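Local coordinates for protein SusD homolog (Bacteroides thetaiotaomicron VPI-5482, PDB 3IHV) that probably binds glycans at the cell surface as an outer-membrane SusD-family partner in carbohydrate uptake, at residues I478-L490 with Y502-E514. Sequence-based numbering, arbitrary orientation.
Sequences IYYKTVQATAKEL and YSVATYTEEGKHE
Over one face of the Y502 ring stands the methyl of T486, with CG2 3.4 Å from Y502 CZ; at the ring edge the carbonyl V483 O comes to 3.3 Å from Y502 CE2. L490 CD1 approaches the same ring obliquely, 3.5 Å from Y502 CD1. The Y480 ring is sandwiched between Q484 CG of its own helix and E510 CB, a CH-pi contact 3.7 Å from the centroid and 16° off the normal. Its CG lies anti to the backbone N (chi1 178°), which sets the ring with E510 CB over one face and T508 O in plane at its edge. A third tyrosine, Y479, brings CE2 to 3.8 Å from T508 CG2.

Apolar packing fills the middle: V483 CG1 rests 3.6 Å from A505 CA, and A487 CB faces A505 CB at 3.7 Å. In this helix-rich SusD-family fold, the chain after helix 479-493 runs back along it as a short helical turn and an irregular loop, with V483 opposite A505 and Y479 opposite E514.

No direct hydrogen bond joins the segments; water does. One molecule accepts from Y480 N and donates to E514 OE2 (2.6 Å), an oxygen that also takes G511 N through its syn lone pair. Another accepts from Q484 NE2 and donates to A505 O and T508 O. Y479 OH bonds G48 O, Y502 OH bonds T49 O, and N68 ND2 bonds both Y479 OH and T508 OG1.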
loop_
_atom_site.group_PDB
_atom_site.type_symbol
_atom_site.label_atom_id
_atom_site.label_comp_id
_atom_site.label_asym_id
_atom_site.label_seq_id
_atom_site.Cartn_x
_atom_site.Cartn_y
_atom_site.Cartn_z
ATOM N N ILE A 478 -6.562 3.993 16.812
ATOM C CA ILE A 478 -5.818 3.216 17.815
ATOM C C ILE A 478 -4.302 3.128 17.581
ATOM O O ILE A 478 -3.661 2.237 18.116
ATOM C CB ILE A 478 -6.440 1.781 17.945
ATOM C CG1 ILE A 478 -6.349 0.951 16.647
ATOM C CG2 ILE A 478 -7.871 1.890 18.438
ATOM C CD1 ILE A 478 -6.810 -0.516 16.803
ATOM N N TYR A 479 -3.732 4.049 16.810
ATOM C CA TYR A 479 -2.318 3.924 16.455
ATOM C C TYR A 479 -1.426 4.009 17.688
ATOM O O TYR A 479 -0.683 3.070 17.994
ATOM C CB TYR A 479 -1.911 4.945 15.392
ATOM C CG TYR A 479 -0.486 4.810 15.040
ATOM C CD1 TYR A 479 0.006 3.602 14.602
ATOM C CD2 TYR A 479 0.414 5.882 15.166
ATOM C CE1 TYR A 479 1.371 3.439 14.268
ATOM C CE2 TYR A 479 1.755 5.720 14.856
ATOM C CZ TYR A 479 2.219 4.495 14.393
ATOM O OH TYR A 479 3.544 4.281 14.116
ATOM N N TYR A 480 -1.537 5.098 18.435
ATOM C CA TYR A 480 -0.739 5.213 19.662
ATOM C C TYR A 480 -1.015 4.062 20.640
ATOM O O TYR A 480 -0.080 3.492 21.180
ATOM C CB TYR A 480 -1.001 6.544 20.342
ATOM C CG TYR A 480 -0.254 6.736 21.637
ATOM C CD1 TYR A 480 1.094 7.124 21.654
ATOM C CD2 TYR A 480 -0.891 6.566 22.853
ATOM C CE1 TYR A 480 1.782 7.294 22.865
ATOM C CE2 TYR A 480 -0.220 6.742 24.041
ATOM C CZ TYR A 480 1.114 7.100 24.057
ATOM O OH TYR A 480 1.744 7.252 25.276
ATOM N N LYS A 481 -2.292 3.744 20.887
ATOM C CA LYS A 481 -2.669 2.635 21.789
ATOM C C LYS A 481 -1.981 1.321 21.362
ATOM O O LYS A 481 -1.510 0.555 22.198
ATOM C CB LYS A 481 -4.200 2.459 21.723
ATOM C CG LYS A 481 -4.827 1.368 22.570
ATOM C CD LYS A 481 -6.349 1.216 22.249
ATOM C CE LYS A 481 -7.080 0.233 23.196
ATOM N N THR A 482 -1.955 1.059 20.065
ATOM C CA THR A 482 -1.375 -0.200 19.537
ATOM C C THR A 482 0.141 -0.240 19.664
ATOM O O THR A 482 0.721 -1.280 19.999
ATOM C CB THR A 482 -1.845 -0.425 18.093
ATOM O OG1 THR A 482 -3.272 -0.450 18.099
ATOM C CG2 THR A 482 -1.295 -1.754 17.501
ATOM N N VAL A 483 0.799 0.888 19.410
ATOM C CA VAL A 483 2.263 0.947 19.570
ATOM C C VAL A 483 2.599 0.694 21.047
ATOM O O VAL A 483 3.480 -0.095 21.379
ATOM C CB VAL A 483 2.855 2.285 19.054
ATOM C CG1 VAL A 483 4.366 2.459 19.468
ATOM C CG2 VAL A 483 2.648 2.411 17.536
ATOM N N GLN A 484 1.867 1.348 21.939
ATOM C CA GLN A 484 2.070 1.168 23.376
ATOM C C GLN A 484 1.803 -0.265 23.813
ATOM O O GLN A 484 2.572 -0.840 24.565
ATOM C CB GLN A 484 1.142 2.141 24.135
ATOM C CG GLN A 484 1.633 3.583 24.030
ATOM C CD GLN A 484 2.817 3.844 24.942
ATOM O OE1 GLN A 484 2.749 3.594 26.142
ATOM N NE2 GLN A 484 3.914 4.322 24.377
ATOM N N ALA A 485 0.749 -0.866 23.284
ATOM C CA ALA A 485 0.405 -2.228 23.690
ATOM C C ALA A 485 1.418 -3.223 23.129
ATOM O O ALA A 485 1.735 -4.233 23.786
ATOM C CB ALA A 485 -1.010 -2.582 23.233
ATOM N N THR A 486 1.888 -2.959 21.915
ATOM C CA THR A 486 2.905 -3.795 21.288
ATOM C C THR A 486 4.202 -3.789 22.121
ATOM O O THR A 486 4.825 -4.851 22.339
ATOM C CB THR A 486 3.156 -3.402 19.837
ATOM O OG1 THR A 486 1.921 -3.508 19.109
ATOM C CG2 THR A 486 4.229 -4.338 19.224
ATOM N N ALA A 487 4.583 -2.609 22.605
ATOM C CA ALA A 487 5.756 -2.484 23.475
ATOM C C ALA A 487 5.622 -3.391 24.704
ATOM O O ALA A 487 6.545 -4.140 25.042
ATOM C CB ALA A 487 5.993 -1.012 23.878
ATOM N N LYS A 488 4.467 -3.344 25.368
ATOM C CA LYS A 488 4.219 -4.208 26.543
ATOM C C LYS A 488 4.303 -5.682 26.200
ATOM O O LYS A 488 4.969 -6.454 26.890
ATOM C CB LYS A 488 2.817 -3.976 27.098
ATOM C CG LYS A 488 2.595 -2.606 27.552
ATOM C CD LYS A 488 1.257 -2.401 28.242
ATOM C CE LYS A 488 1.092 -0.903 28.611
ATOM N NZ LYS A 488 -0.283 -0.504 29.085
ATOM N N GLU A 489 3.652 -6.062 25.104
ATOM C CA GLU A 489 3.608 -7.457 24.706
ATOM C C GLU A 489 4.963 -8.040 24.361
ATOM O O GLU A 489 5.265 -9.165 24.745
ATOM C CB GLU A 489 2.599 -7.672 23.583
ATOM C CG GLU A 489 1.128 -7.375 23.983
ATOM C CD GLU A 489 0.507 -8.435 24.901
ATOM O OE1 GLU A 489 1.040 -9.557 25.019
ATOM O OE2 GLU A 489 -0.517 -8.112 25.532
ATOM N N LEU A 490 5.799 -7.271 23.678
ATOM C CA LEU A 490 7.156 -7.707 23.407
ATOM C C LEU A 490 7.901 -7.847 24.710
ATOM O O LEU A 490 8.702 -8.770 24.862
ATOM C CB LEU A 490 7.875 -6.721 22.468
ATOM C CG LEU A 490 7.402 -6.689 21.031
ATOM C CD1 LEU A 490 7.900 -5.407 20.283
ATOM C CD2 LEU A 490 7.866 -7.968 20.310
ATOM N N TYR A 502 12.133 -2.222 19.978
ATOM C CA TYR A 502 10.846 -1.632 19.553
ATOM C C TYR A 502 10.981 -0.125 19.709
ATOM O O TYR A 502 10.232 0.530 20.449
ATOM C CB TYR A 502 9.629 -2.195 20.343
ATOM C CG TYR A 502 8.331 -1.958 19.630
ATOM C CD1 TYR A 502 8.112 -2.464 18.357
ATOM C CD2 TYR A 502 7.313 -1.246 20.226
ATOM C CE1 TYR A 502 6.922 -2.234 17.706
ATOM C CE2 TYR A 502 6.153 -0.999 19.592
ATOM C CZ TYR A 502 5.931 -1.483 18.348
ATOM O OH TYR A 502 4.725 -1.201 17.697
ATOM N N SER A 503 11.934 0.418 18.954
ATOM C CA SER A 503 12.303 1.828 19.090
ATOM C C SER A 503 11.165 2.789 18.803
ATOM O O SER A 503 11.050 3.839 19.425
ATOM C CB SER A 503 13.514 2.114 18.196
ATOM O OG SER A 503 13.906 3.468 18.335
ATOM N N VAL A 504 10.272 2.412 17.899
ATOM C CA VAL A 504 9.106 3.237 17.574
ATOM C C VAL A 504 8.330 3.643 18.831
ATOM O O VAL A 504 7.846 4.767 18.898
ATOM C CB VAL A 504 8.192 2.575 16.493
ATOM C CG1 VAL A 504 7.584 1.234 16.998
ATOM C CG2 VAL A 504 7.093 3.534 16.040
ATOM N N ALA A 505 8.228 2.770 19.842
ATOM C CA ALA A 505 7.508 3.161 21.088
ATOM C C ALA A 505 8.171 4.292 21.878
ATOM O O ALA A 505 7.507 4.994 22.626
ATOM C CB ALA A 505 7.308 1.961 22.038
ATOM N N THR A 506 9.480 4.452 21.781
ATOM C CA THR A 506 10.163 5.514 22.499
ATOM C C THR A 506 9.678 6.907 22.079
ATOM O O THR A 506 9.525 7.791 22.917
ATOM C CB THR A 506 11.685 5.393 22.236
ATOM O OG1 THR A 506 12.100 4.116 22.693
ATOM C CG2 THR A 506 12.528 6.494 22.916
ATOM N N TYR A 507 9.368 7.074 20.800
ATOM C CA TYR A 507 9.109 8.411 20.237
ATOM C C TYR A 507 7.687 8.705 19.786
ATOM O O TYR A 507 7.324 9.875 19.634
ATOM C CB TYR A 507 10.023 8.561 19.021
ATOM C CG TYR A 507 11.485 8.325 19.327
ATOM C CD1 TYR A 507 12.238 9.305 19.965
ATOM C CD2 TYR A 507 12.111 7.135 18.981
ATOM C CE1 TYR A 507 13.538 9.107 20.246
ATOM C CE2 TYR A 507 13.457 6.941 19.232
ATOM C CZ TYR A 507 14.158 7.939 19.858
ATOM O OH TYR A 507 15.482 7.800 20.175
ATOM N N THR A 508 6.886 7.659 19.526
ATOM C CA THR A 508 5.511 7.831 19.024
ATOM C C THR A 508 4.688 8.590 20.040
ATOM O O THR A 508 4.640 8.227 21.226
ATOM C CB THR A 508 4.842 6.493 18.698
ATOM O OG1 THR A 508 5.624 5.840 17.682
ATOM C CG2 THR A 508 3.423 6.682 18.183
ATOM N N GLU A 509 4.074 9.671 19.581
ATOM C CA GLU A 509 3.357 10.590 20.462
ATOM C C GLU A 509 1.902 10.676 20.080
ATOM O O GLU A 509 1.545 10.897 18.930
ATOM C CB GLU A 509 4.039 11.958 20.403
ATOM C CG GLU A 509 3.461 13.039 21.324
ATOM C CD GLU A 509 4.269 14.351 21.309
ATOM O OE1 GLU A 509 5.457 14.361 20.874
ATOM O OE2 GLU A 509 3.701 15.372 21.765
ATOM N N GLU A 510 1.036 10.538 21.068
ATOM C CA GLU A 510 -0.383 10.558 20.809
ATOM C C GLU A 510 -0.785 11.951 20.383
ATOM O O GLU A 510 -0.386 12.917 20.990
ATOM C CB GLU A 510 -1.157 10.182 22.070
ATOM C CG GLU A 510 -2.617 9.943 21.794
ATOM C CD GLU A 510 -3.343 9.411 23.002
ATOM O OE1 GLU A 510 -2.905 9.640 24.160
ATOM O OE2 GLU A 510 -4.359 8.735 22.779
ATOM N N GLY A 511 -1.582 12.058 19.329
ATOM C CA GLY A 511 -2.002 13.376 18.855
ATOM C C GLY A 511 -0.991 14.035 17.923
ATOM O O GLY A 511 -1.224 15.158 17.470
ATOM N N LYS A 512 0.105 13.346 17.627
ATOM C CA LYS A 512 1.100 13.853 16.702
ATOM C C LYS A 512 1.243 12.919 15.513
ATOM O O LYS A 512 0.951 13.288 14.357
ATOM C CB LYS A 512 2.458 14.017 17.424
ATOM C CG LYS A 512 3.590 14.523 16.525
ATOM C CD LYS A 512 4.863 14.719 17.275
ATOM C CE LYS A 512 5.978 15.168 16.339
ATOM N NZ LYS A 512 7.222 15.419 17.106
ATOM N N HIS A 513 1.640 11.672 15.804
ATOM C CA HIS A 513 2.082 10.744 14.757
ATOM C C HIS A 513 0.976 10.069 13.940
ATOM O O HIS A 513 1.276 9.263 13.084
ATOM C CB HIS A 513 3.142 9.750 15.292
ATOM C CG HIS A 513 4.450 10.413 15.616
ATOM N ND1 HIS A 513 4.889 10.632 16.911
ATOM C CD2 HIS A 513 5.387 10.970 14.807
ATOM C CE1 HIS A 513 6.039 11.282 16.882
ATOM N NE2 HIS A 513 6.360 11.512 15.617
ATOM N N GLU A 514 -0.260 10.458 14.163
ATOM C CA GLU A 514 -1.373 10.035 13.313
ATOM C C GLU A 514 -1.346 10.804 11.969
ATOM O O GLU A 514 -2.092 10.456 11.054
ATOM C CB GLU A 514 -2.720 10.240 13.964
ATOM C CG GLU A 514 -2.875 9.574 15.322
ATOM C CD GLU A 514 -2.327 10.393 16.457
ATOM O OE1 GLU A 514 -1.987 11.568 16.215
ATOM O OE2 GLU A 514 -2.241 9.852 17.589
HETATM O O HOH W 1 -3.195 7.454 18.000
HETATM O O HOH W 2 4.871 5.425 21.995
#